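Local coordinates for lipoxygenase (Cyanothece sp., PDB 5EK8), which probably inserts both atoms of molecular oxygen into a polyunsaturated fatty acid at a non-heme iron centre, acting as a 9R-lipoxygenase, at residues 389-394 / 664-668; 366-370 / 561-566; 358-364 / 569-574; 624-630 / 659-665. All coordinates share one frame; numbering follows the deposited sequence.

Contact 1 (389-394 / 664-668); sequences PHLKSI and TLINI. With FE2 (Fe (II) ion), chain B.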
# COMPACT_ATOMS: atom_id res chain seq x y z
N PRO A 389 -11.32 -7.58 -0.83
CA PRO A 389 -11.64 -6.30 -0.19
C PRO A 389 -10.45 -5.61 0.48
O PRO A 389 -10.48 -4.40 0.70
CB PRO A 389 -12.70 -6.68 0.86
CG PRO A 389 -12.47 -8.11 1.12
CD PRO A 389 -12.07 -8.69 -0.20
N HIS A 390 -9.42 -6.38 0.81
CA HIS A 390 -8.24 -5.82 1.45
C HIS A 390 -7.17 -5.43 0.43
O HIS A 390 -6.30 -4.61 0.71
CB HIS A 390 -7.66 -6.82 2.45
CG HIS A 390 -8.66 -7.34 3.43
ND1 HIS A 390 -9.24 -6.55 4.39
CD2 HIS A 390 -9.20 -8.58 3.58
CE1 HIS A 390 -10.09 -7.27 5.10
NE2 HIS A 390 -10.08 -8.51 4.63
N LEU A 391 -7.25 -6.02 -0.76
CA LEU A 391 -6.25 -5.77 -1.80
C LEU A 391 -6.77 -4.82 -2.87
O LEU A 391 -6.01 -4.39 -3.75
CB LEU A 391 -5.81 -7.08 -2.44
CG LEU A 391 -4.88 -7.95 -1.59
CD1 LEU A 391 -4.75 -9.34 -2.16
CD2 LEU A 391 -3.51 -7.30 -1.47
N LYS A 392 -8.05 -4.47 -2.81
CA LYS A 392 -8.62 -3.58 -3.80
C LYS A 392 -8.06 -2.17 -3.67
O LYS A 392 -7.60 -1.77 -2.61
CB LYS A 392 -10.15 -3.57 -3.71
CG LYS A 392 -10.73 -3.22 -2.35
CD LYS A 392 -11.92 -2.28 -2.50
CE LYS A 392 -12.96 -2.43 -1.39
NZ LYS A 392 -12.46 -2.12 -0.02
N SER A 393 -8.06 -1.45 -4.80
CA SER A 393 -7.74 -0.02 -4.86
C SER A 393 -6.27 0.36 -4.63
O SER A 393 -5.90 1.51 -4.85
CB SER A 393 -8.62 0.76 -3.87
OG SER A 393 -9.99 0.67 -4.23
N ILE A 394 -5.44 -0.59 -4.21
CA ILE A 394 -4.05 -0.25 -3.87
C ILE A 394 -3.22 0.12 -5.11
O ILE A 394 -2.30 0.95 -5.03
CB ILE A 394 -3.36 -1.41 -3.10
CG1 ILE A 394 -2.08 -0.91 -2.43
CG2 ILE A 394 -3.07 -2.59 -4.01
CD1 ILE A 394 -1.36 -1.99 -1.63
N THR A 664 -9.76 -0.96 6.16
CA THR A 664 -10.00 -2.22 5.48
C THR A 664 -8.90 -2.51 4.46
O THR A 664 -8.51 -3.66 4.23
CB THR A 664 -11.37 -2.22 4.77
OG1 THR A 664 -12.42 -2.08 5.73
CG2 THR A 664 -11.59 -3.51 3.99
N LEU A 665 -8.39 -1.44 3.85
CA LEU A 665 -7.52 -1.58 2.69
C LEU A 665 -6.48 -0.47 2.63
O LEU A 665 -6.40 0.38 3.51
CB LEU A 665 -8.36 -1.58 1.41
CG LEU A 665 -8.87 -0.23 0.88
CD1 LEU A 665 -9.62 -0.42 -0.43
CD2 LEU A 665 -9.76 0.50 1.88
N ILE A 666 -5.69 -0.50 1.57
CA ILE A 666 -4.72 0.55 1.28
C ILE A 666 -5.18 1.33 0.06
O ILE A 666 -5.07 0.84 -1.06
CB ILE A 666 -3.31 -0.02 1.03
CG1 ILE A 666 -2.87 -0.89 2.22
CG2 ILE A 666 -2.32 1.11 0.76
CD1 ILE A 666 -1.50 -1.50 2.07
N ASN A 667 -5.72 2.52 0.27
CA ASN A 667 -6.11 3.40 -0.83
C ASN A 667 -5.68 4.83 -0.58
O ASN A 667 -6.11 5.74 -1.27
CB ASN A 667 -7.62 3.35 -1.08
CG ASN A 667 -8.43 3.61 0.18
OD1 ASN A 667 -7.89 3.96 1.23
ND2 ASN A 667 -9.75 3.45 0.07
N ILE A 668 -4.81 5.00 0.41
CA ILE A 668 -4.19 6.29 0.69
C ILE A 668 -2.77 6.04 1.20
O ILE A 668 -1.85 6.84 1.08
CB ILE A 668 -5.00 7.11 1.72
CG1 ILE A 668 -4.48 8.54 1.77
CG2 ILE A 668 -4.95 6.44 3.10
CD1 ILE A 668 -4.63 9.27 0.45
OXT ILE A 668 -2.53 4.96 1.74
FE FE2 B . -0.30 4.91 2.74
O HOH W 1 -11.43 2.72 -2.29
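H390 and T664 are joined by a hydrogen bond: H390 ND1 donates to T664 O over 3.0 Å, with 162° at the hydrogen. The acceptor lies in the imidazole plane and offers an in-plane lone pair, which fixes the rotation of the ring. K392 NZ turns back to P389 O within its own segment, at 3.1 Å and again on a lone pair; bends at chi2 (138°) and chi4 (62°) carry the amine there and drape the chain over L665.

Among apolar contacts, L665 CD1 sits 3.6 Å from K392 CG and also meets S393 CB. I394 and I666 run side by side, pointing the same way, with I394 CD1 and I666 CD1 3.7 Å apart. One water accepts from N667 ND2 at 3.0 Å and is also bonded to S393 OG.

The metal contact belongs to the chain end: I668 OXT binds the iron at 2.5 Å, the C-terminal carboxylate ligation known from lipoxygenases. Around the pair, H390 packs on T566 and T567 of helix 549-574, I394 lies on M367 and A371 of helix 337-377, and I666 touches iron ligands on both of those helices, H364 and H570.

Contact 2 (366-370 / 561-566); sequences QMEQY and HIIFHT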
# COMPACT_ATOMS: atom_id res chain seq x y z
N GLN A 366 4.91 -4.03 -1.15
CA GLN A 366 4.85 -5.45 -0.83
C GLN A 366 3.45 -6.02 -1.07
O GLN A 366 3.31 -7.18 -1.44
CB GLN A 366 5.28 -5.72 0.61
CG GLN A 366 5.43 -7.21 0.91
CD GLN A 366 5.56 -7.54 2.38
OE1 GLN A 366 5.55 -8.71 2.76
NE2 GLN A 366 5.68 -6.51 3.22
N MET A 367 2.42 -5.20 -0.89
CA MET A 367 1.06 -5.69 -1.02
C MET A 367 0.51 -5.58 -2.44
O MET A 367 -0.43 -6.29 -2.81
CB MET A 367 0.13 -4.96 -0.04
CG MET A 367 0.35 -5.30 1.43
SD MET A 367 0.10 -7.05 1.83
CE MET A 367 1.78 -7.64 1.97
N GLU A 368 1.10 -4.70 -3.25
CA GLU A 368 0.63 -4.57 -4.63
C GLU A 368 0.77 -5.88 -5.41
O GLU A 368 -0.08 -6.22 -6.22
CB GLU A 368 1.37 -3.45 -5.38
CG GLU A 368 1.02 -3.41 -6.87
CD GLU A 368 1.12 -2.03 -7.50
OE1 GLU A 368 0.70 -1.89 -8.67
OE2 GLU A 368 1.59 -1.10 -6.83
N GLN A 369 1.84 -6.63 -5.14
CA GLN A 369 2.09 -7.89 -5.85
C GLN A 369 0.99 -8.90 -5.54
O GLN A 369 0.49 -9.61 -6.43
CB GLN A 369 3.47 -8.45 -5.50
CG GLN A 369 3.67 -8.88 -4.05
CD GLN A 369 5.13 -9.20 -3.73
OE1 GLN A 369 5.88 -9.70 -4.57
NE2 GLN A 369 5.54 -8.92 -2.49
N TYR A 370 0.60 -8.95 -4.27
CA TYR A 370 -0.48 -9.81 -3.84
C TYR A 370 -1.79 -9.36 -4.45
O TYR A 370 -2.62 -10.18 -4.81
CB TYR A 370 -0.59 -9.83 -2.32
CG TYR A 370 0.57 -10.50 -1.65
CD1 TYR A 370 0.70 -11.89 -1.68
CD2 TYR A 370 1.53 -9.76 -0.99
CE1 TYR A 370 1.76 -12.52 -1.06
CE2 TYR A 370 2.59 -10.37 -0.37
CZ TYR A 370 2.71 -11.75 -0.40
OH TYR A 370 3.77 -12.34 0.23
N HIS A 561 -0.98 -12.89 6.53
CA HIS A 561 0.02 -11.88 6.20
C HIS A 561 -0.59 -10.69 5.45
O HIS A 561 -0.49 -9.53 5.88
CB HIS A 561 1.13 -12.53 5.37
CG HIS A 561 2.35 -11.68 5.21
ND1 HIS A 561 3.23 -11.43 6.24
CD2 HIS A 561 2.83 -11.01 4.14
CE1 HIS A 561 4.21 -10.66 5.81
NE2 HIS A 561 3.99 -10.39 4.53
N ILE A 562 -1.24 -11.01 4.33
CA ILE A 562 -1.90 -10.03 3.48
C ILE A 562 -2.88 -9.17 4.28
O ILE A 562 -2.77 -7.94 4.29
CB ILE A 562 -2.67 -10.71 2.33
CG1 ILE A 562 -1.69 -11.40 1.38
CG2 ILE A 562 -3.52 -9.69 1.57
CD1 ILE A 562 -2.36 -12.31 0.36
N ILE A 563 -3.81 -9.83 4.96
CA ILE A 563 -4.82 -9.12 5.73
C ILE A 563 -4.18 -8.24 6.79
O ILE A 563 -4.59 -7.09 6.98
CB ILE A 563 -5.82 -10.09 6.40
CG1 ILE A 563 -6.64 -10.82 5.34
CG2 ILE A 563 -6.75 -9.33 7.34
CD1 ILE A 563 -7.59 -11.85 5.91
N PHE A 564 -3.16 -8.76 7.46
CA PHE A 564 -2.49 -8.00 8.52
C PHE A 564 -1.90 -6.72 7.99
O PHE A 564 -2.08 -5.65 8.58
CB PHE A 564 -1.39 -8.82 9.19
CG PHE A 564 -0.71 -8.09 10.32
CD1 PHE A 564 0.44 -7.35 10.10
CD2 PHE A 564 -1.24 -8.14 11.60
CE1 PHE A 564 1.06 -6.68 11.14
CE2 PHE A 564 -0.62 -7.47 12.65
CZ PHE A 564 0.53 -6.74 12.42
N HIS A 565 -1.19 -6.80 6.87
CA HIS A 565 -0.50 -5.61 6.39
C HIS A 565 -1.41 -4.64 5.64
O HIS A 565 -1.13 -3.44 5.60
CB HIS A 565 0.69 -6.01 5.53
CG HIS A 565 1.81 -6.59 6.34
ND1 HIS A 565 1.86 -7.92 6.69
CD2 HIS A 565 2.89 -6.01 6.91
CE1 HIS A 565 2.94 -8.14 7.42
NE2 HIS A 565 3.58 -7.00 7.57
N THR A 566 -2.49 -5.14 5.06
CA THR A 566 -3.41 -4.27 4.33
C THR A 566 -4.37 -3.55 5.27
O THR A 566 -4.95 -2.53 4.90
CB THR A 566 -4.22 -5.05 3.29
OG1 THR A 566 -4.82 -6.19 3.91
CG2 THR A 566 -3.33 -5.48 2.13
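M367 and I562 mark the closest backbone approach, 6.9 Å between their CA atoms, where helices 366-370 and 561-566 cross at -132° with axes 10.5 Å apart. M367 is the knob of a knobs-into-holes contact, its side chain seated among H561, I562, H565 and T566. The chain is bent at chi2 (-61°), which keeps the thioether within this hole: M367 CG lies 3.8 Å from T566 CG2, M367 SD is 3.9 Å from H565 CB, and the methyl CE reaches toward the H561 ring.

To one side of the knob, Y370 receives I562 over one face of its ring. I562 CG1 stands 4.1 Å from the Y370 centroid, a CH-pi contact offset toward the rim, while I562 CD1 approaches Y370 CD1.

The polar link is between H561 and Q366. H561 NE2 donates to Q366 OE1 at 2.9 Å and an almost straight 175°; the oxygen lies in the imidazole plane, although the donor is tilted from the carbonyl plane of the amide. Both partners have further contacts: Q366 NE2 bonds K362 O one turn back, and H565 ND1, which donates to H561 O, stands 3.7 Å above the centre of one face of the H561 ring. W440 meets both histidine rings edge-to-face.

This is interhelical packing in the helical core of the lipoxygenase fold: the same two long helices, 337-377 and 549-574, carry the three iron-binding histidines, H359 and H364 just before 366-370 and H570 just after 561-566.

Contact 3 (358-364 / 569-574); sequences EHYAKAH and WHTWVN. With FE2 (Fe (II) ion), chain B.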
# COMPACT_ATOMS: atom_id res chain seq x y z
N GLU A 358 9.02 1.27 6.28
CA GLU A 358 7.83 0.82 7.02
C GLU A 358 6.53 1.12 6.29
O GLU A 358 5.60 0.31 6.29
CB GLU A 358 7.80 1.48 8.40
CG GLU A 358 9.05 1.25 9.21
CD GLU A 358 9.43 -0.21 9.27
OE1 GLU A 358 10.57 -0.55 8.90
OE2 GLU A 358 8.57 -1.02 9.69
N HIS A 359 6.47 2.28 5.65
CA HIS A 359 5.29 2.68 4.93
C HIS A 359 5.30 2.24 3.47
O HIS A 359 4.70 1.23 3.11
CB HIS A 359 5.13 4.19 5.00
CG HIS A 359 3.75 4.66 4.69
ND1 HIS A 359 3.45 5.98 4.49
CD2 HIS A 359 2.59 3.97 4.56
CE1 HIS A 359 2.15 6.10 4.25
NE2 HIS A 359 1.62 4.90 4.28
N TYR A 360 5.97 3.03 2.63
CA TYR A 360 5.91 2.83 1.19
C TYR A 360 6.39 1.45 0.76
O TYR A 360 5.73 0.78 -0.04
CB TYR A 360 6.74 3.90 0.47
CG TYR A 360 6.78 3.71 -1.02
CD1 TYR A 360 5.65 3.95 -1.81
CD2 TYR A 360 7.94 3.29 -1.66
CE1 TYR A 360 5.69 3.77 -3.18
CE2 TYR A 360 7.99 3.11 -3.02
CZ TYR A 360 6.87 3.35 -3.78
OH TYR A 360 6.93 3.16 -5.14
N ALA A 361 7.52 1.01 1.30
CA ALA A 361 8.07 -0.28 0.89
C ALA A 361 7.28 -1.45 1.46
O ALA A 361 6.80 -2.30 0.71
CB ALA A 361 9.52 -0.37 1.31
N LYS A 362 7.16 -1.50 2.78
CA LYS A 362 6.59 -2.67 3.46
C LYS A 362 5.08 -2.80 3.26
O LYS A 362 4.56 -3.91 3.20
CB LYS A 362 6.90 -2.63 4.95
CG LYS A 362 6.46 -3.89 5.69
CD LYS A 362 6.78 -3.84 7.18
CE LYS A 362 8.28 -3.70 7.42
NZ LYS A 362 8.62 -3.81 8.86
N ALA A 363 4.38 -1.68 3.17
CA ALA A 363 2.93 -1.73 3.04
C ALA A 363 2.49 -1.69 1.58
O ALA A 363 1.86 -2.62 1.10
CB ALA A 363 2.29 -0.61 3.83
N HIS A 364 2.83 -0.61 0.89
CA HIS A 364 2.33 -0.41 -0.47
C HIS A 364 2.90 -1.40 -1.47
O HIS A 364 2.17 -2.24 -2.03
CB HIS A 364 2.64 1.01 -0.94
CG HIS A 364 1.83 2.07 -0.27
ND1 HIS A 364 0.68 2.60 -0.83
CD2 HIS A 364 1.98 2.69 0.92
CE1 HIS A 364 0.17 3.50 -0.02
NE2 HIS A 364 0.94 3.58 1.05
N TRP A 569 -1.53 -2.86 9.91
CA TRP A 569 -0.19 -2.31 9.72
C TRP A 569 -0.22 -0.98 8.98
O TRP A 569 0.30 0.02 9.48
CB TRP A 569 0.71 -3.30 8.97
CG TRP A 569 2.05 -2.71 8.68
CD1 TRP A 569 2.52 -2.28 7.48
CD2 TRP A 569 3.10 -2.46 9.63
NE1 TRP A 569 3.80 -1.78 7.62
CE2 TRP A 569 4.18 -1.89 8.93
CE3 TRP A 569 3.23 -2.68 11.01
CZ2 TRP A 569 5.37 -1.53 9.56
CZ3 TRP A 569 4.42 -2.32 11.63
CH2 TRP A 569 5.47 -1.76 10.90
N HIS A 570 -0.81 -0.98 7.80
CA HIS A 570 -0.88 0.23 7.01
C HIS A 570 -1.66 1.31 7.74
O HIS A 570 -1.31 2.48 7.66
CB HIS A 570 -1.50 -0.03 5.64
CG HIS A 570 -1.76 1.22 4.86
ND1 HIS A 570 -2.98 1.86 4.85
CD2 HIS A 570 -0.94 1.96 4.08
CE1 HIS A 570 -2.90 2.94 4.09
NE2 HIS A 570 -1.68 3.02 3.61
N THR A 571 -2.71 0.92 8.45
CA THR A 571 -3.47 1.84 9.27
C THR A 571 -2.55 2.56 10.24
O THR A 571 -2.52 3.78 10.32
CB THR A 571 -4.57 1.13 10.09
OG1 THR A 571 -5.63 0.72 9.22
CG2 THR A 571 -5.13 2.05 11.15
N TRP A 572 -1.76 1.76 10.95
CA TRP A 572 -0.89 2.25 11.99
C TRP A 572 0.16 3.20 11.44
O TRP A 572 0.36 4.28 11.98
CB TRP A 572 -0.21 1.10 12.72
CG TRP A 572 0.46 1.52 13.98
CD1 TRP A 572 1.60 2.28 14.11
CD2 TRP A 572 0.05 1.19 15.31
NE1 TRP A 572 1.91 2.44 15.44
CE2 TRP A 572 0.98 1.78 16.19
CE3 TRP A 572 -1.01 0.45 15.84
CZ2 TRP A 572 0.87 1.66 17.57
CZ3 TRP A 572 -1.12 0.32 17.21
CH2 TRP A 572 -0.18 0.93 18.06
N VAL A 573 0.81 2.79 10.36
CA VAL A 573 1.90 3.59 9.82
C VAL A 573 1.37 4.87 9.16
O VAL A 573 1.93 5.95 9.35
CB VAL A 573 2.73 2.79 8.80
CG1 VAL A 573 3.85 3.65 8.25
CG2 VAL A 573 3.30 1.55 9.46
N ASN A 574 0.28 4.74 8.42
CA ASN A 574 -0.28 5.86 7.67
C ASN A 574 -0.97 6.90 8.56
O ASN A 574 -0.72 8.09 8.42
CB ASN A 574 -1.27 5.34 6.63
CG ASN A 574 -1.81 6.44 5.75
OD1 ASN A 574 -1.18 6.84 4.78
ND2 ASN A 574 -3.01 6.94 6.09
FE FE2 B . -0.30 4.91 2.74
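W569 presents its indole to E358 and K362 of the facing helix. With CG anti to the backbone N (chi1 176°), the ring extends across the gap, and W569 NE1 donates to E358 O at 3.1 Å, the acceptor tilted somewhat out of the ring plane. E358 OE2 lies at the rim of the indole, in its plane, 3.2 Å from W569 CZ2, the carboxylate turned 81° against the ring. K362 crosses at about a right angle, its CD 3.6 Å from W569 CZ2, before K362 NZ closes a salt bridge to E358 OE2 at 2.9 Å. A leucine in place of the tryptophan would probably leave the E358 carbonyl without this donor and open a gap beside K362.

The helices run nearly antiparallel and supply the three histidines of the lipoxygenase iron site, to which I668 OXT adds a ligand; segment 358-364 contains a wider pi-type turn, consistent with the pi-helical segment known in lipoxygenases. H359, H364 and H570 each bind the iron through NE2 at 2.5 Å. The edge of H570 is directed at the face of H364, planes 80° apart, whereas H359 meets H570 obliquely. N574 OD1, also of the site, stands further off, 2.9 Å from the iron. Second-shell bonds orient two rings: H359 ND1 is bonded to E355, and H364 ND1 to N398.

Contact 4 (624-630 / 659-665); sequences IKYGLLV and IGNIRTL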
# COMPACT_ATOMS: atom_id res chain seq x y z
N ILE A 624 -7.70 11.80 4.71
CA ILE A 624 -8.60 11.00 3.88
C ILE A 624 -8.77 9.61 4.50
O ILE A 624 -7.82 8.82 4.52
CB ILE A 624 -8.07 10.86 2.44
CG1 ILE A 624 -7.85 12.24 1.81
CG2 ILE A 624 -9.03 10.04 1.59
CD1 ILE A 624 -7.02 12.21 0.55
N LYS A 625 -9.97 9.32 4.99
CA LYS A 625 -10.18 8.10 5.76
C LYS A 625 -11.43 7.34 5.34
O LYS A 625 -12.39 7.26 6.11
CB LYS A 625 -10.23 8.43 7.25
CG LYS A 625 -9.91 7.26 8.17
CD LYS A 625 -9.47 7.74 9.54
CE LYS A 625 -8.85 6.61 10.34
NZ LYS A 625 -8.18 7.12 11.57
N TYR A 626 -11.42 6.78 4.14
CA TYR A 626 -12.52 5.97 3.65
C TYR A 626 -12.10 4.50 3.54
O TYR A 626 -11.05 4.18 2.98
CB TYR A 626 -13.00 6.49 2.29
CG TYR A 626 -14.20 5.77 1.70
CD1 TYR A 626 -15.47 6.31 1.80
CD2 TYR A 626 -14.05 4.56 1.04
CE1 TYR A 626 -16.57 5.66 1.26
CE2 TYR A 626 -15.14 3.90 0.50
CZ TYR A 626 -16.40 4.46 0.61
OH TYR A 626 -17.49 3.82 0.07
N GLY A 627 -12.93 3.61 4.07
CA GLY A 627 -12.65 2.19 4.04
C GLY A 627 -12.16 1.66 5.38
O GLY A 627 -10.96 1.49 5.60
N LEU A 628 -13.11 1.42 6.28
CA LEU A 628 -12.82 0.90 7.61
C LEU A 628 -13.56 -0.42 7.84
O LEU A 628 -14.69 -0.59 7.38
CB LEU A 628 -13.20 1.91 8.69
CG LEU A 628 -12.61 3.32 8.55
CD1 LEU A 628 -13.70 4.37 8.67
CD2 LEU A 628 -11.51 3.55 9.56
N LEU A 629 -12.91 -1.34 8.54
CA LEU A 629 -13.46 -2.67 8.77
C LEU A 629 -14.84 -2.64 9.43
O LEU A 629 -15.77 -3.27 8.94
CB LEU A 629 -12.50 -3.50 9.64
CG LEU A 629 -11.21 -4.00 8.98
CD1 LEU A 629 -10.39 -4.77 9.98
CD2 LEU A 629 -11.52 -4.85 7.75
N VAL A 630 -14.95 -1.90 10.53
CA VAL A 630 -16.21 -1.83 11.26
C VAL A 630 -17.29 -1.14 10.44
O VAL A 630 -18.38 -1.67 10.27
CB VAL A 630 -16.06 -1.08 12.61
CG1 VAL A 630 -17.40 -1.02 13.33
CG2 VAL A 630 -15.01 -1.77 13.48
N ILE A 659 -11.27 0.07 17.36
CA ILE A 659 -11.32 -0.88 16.25
C ILE A 659 -12.01 -0.27 15.04
O ILE A 659 -11.84 -0.75 13.92
CB ILE A 659 -12.05 -2.17 16.65
CG1 ILE A 659 -13.50 -1.88 17.06
CG2 ILE A 659 -11.33 -2.85 17.80
CD1 ILE A 659 -14.30 -3.11 17.40
N GLY A 660 -12.78 0.79 15.28
CA GLY A 660 -13.47 1.49 14.21
C GLY A 660 -12.53 2.36 13.39
O GLY A 660 -12.90 2.86 12.34
N ASN A 661 -11.30 2.53 13.88
CA ASN A 661 -10.30 3.30 13.17
C ASN A 661 -9.35 2.42 12.36
O ASN A 661 -8.40 2.90 11.75
CB ASN A 661 -9.49 4.15 14.15
CG ASN A 661 -10.16 5.48 14.45
OD1 ASN A 661 -10.79 6.09 13.58
ND2 ASN A 661 -10.03 5.95 15.68
N ILE A 662 -9.63 1.12 12.34
CA ILE A 662 -8.84 0.17 11.57
C ILE A 662 -9.31 0.12 10.12
O ILE A 662 -10.45 -0.27 9.85
CB ILE A 662 -8.90 -1.24 12.18
CG1 ILE A 662 -8.35 -1.23 13.60
CG2 ILE A 662 -8.12 -2.22 11.31
CD1 ILE A 662 -8.48 -2.55 14.33
N ARG A 663 -8.43 0.50 9.20
CA ARG A 663 -8.78 0.56 7.79
C ARG A 663 -8.91 -0.84 7.18
O ARG A 663 -8.25 -1.77 7.62
CB ARG A 663 -7.75 1.37 7.01
CG ARG A 663 -7.67 2.84 7.40
CD ARG A 663 -6.59 3.54 6.60
NE ARG A 663 -6.56 4.99 6.79
CZ ARG A 663 -7.17 5.87 6.01
NH1 ARG A 663 -7.89 5.46 4.97
NH2 ARG A 663 -7.07 7.17 6.28
N THR A 664 -9.76 -0.96 6.16
CA THR A 664 -10.00 -2.22 5.48
C THR A 664 -8.90 -2.51 4.46
O THR A 664 -8.51 -3.66 4.23
CB THR A 664 -11.37 -2.22 4.77
OG1 THR A 664 -12.42 -2.08 5.73
CG2 THR A 664 -11.59 -3.51 3.99
N LEU A 665 -8.39 -1.44 3.85
CA LEU A 665 -7.52 -1.58 2.69
C LEU A 665 -6.48 -0.47 2.63
O LEU A 665 -6.40 0.38 3.51
CB LEU A 665 -8.36 -1.58 1.41
CG LEU A 665 -8.87 -0.23 0.88
CD1 LEU A 665 -9.62 -0.42 -0.43
CD2 LEU A 665 -9.76 0.50 1.88
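L628 and R663 face each other in a single antiparallel beta bridge, a non-hydrogen-bonded pair flanked by two backbone bonds. T664 N donates to G627 O at 2.8 Å, and L629 N to I662 O at 3.0 Å, both close to straight.

Next comes the R663 side chain, extended from CG to NE along the 624-627 segment. R663 NH2 donates to I624 O, which lies near the guanidinium plane with 162° at the hydrogen; its modelled length is very short and, at this resolution, doubtful. K625 crosses over one face of the guanidinium, K625 CG 3.4 Å from R663 NH2, and then runs on extended to a weak bond from K625 NZ to N661 OD1 at 3.5 Å. Beyond the bridge the contact turns apolar: L629 CD1 meets I662 CG2 at 3.7 Å, and V630 CG2 meets I659 CG1 at 3.9 Å.

Further out, R663 NE forms a salt bridge with D575, and T571 OG1 is bonded to R663 N. A methionine in place of this arginine would probably leave D575 without this charge partner and K625 without the flat group it lies over.

The bridged loops lie between several helices. I624 and Y626 pack on helix 188-214, L629 and I659 on helix 639-647, and I659 also on helix 649-653, while T571, on helix 549-574, ties R663 to the helix that bears H570.

Overall arrangement
From the N terminus, helix 337-377 contributes first 358-364 and then 366-370, and helix 383-391 leads into 389-394. Returning along helix 549-574, the chain closes contact 2 at 561-566 and then contact 3 at 569-574, so contact 2 nests inside the loop of contact 3. Contact 4 is in series with both, closing a short loop between 624-630 and 659-665. Contact 1 crosses contacts 2 and 3, since it opens inside their loops and closes only at the C terminus, on the stretch that also ends contact 4. Contacts 1 and 3 converge on the iron, tying the chain end to the two long helices.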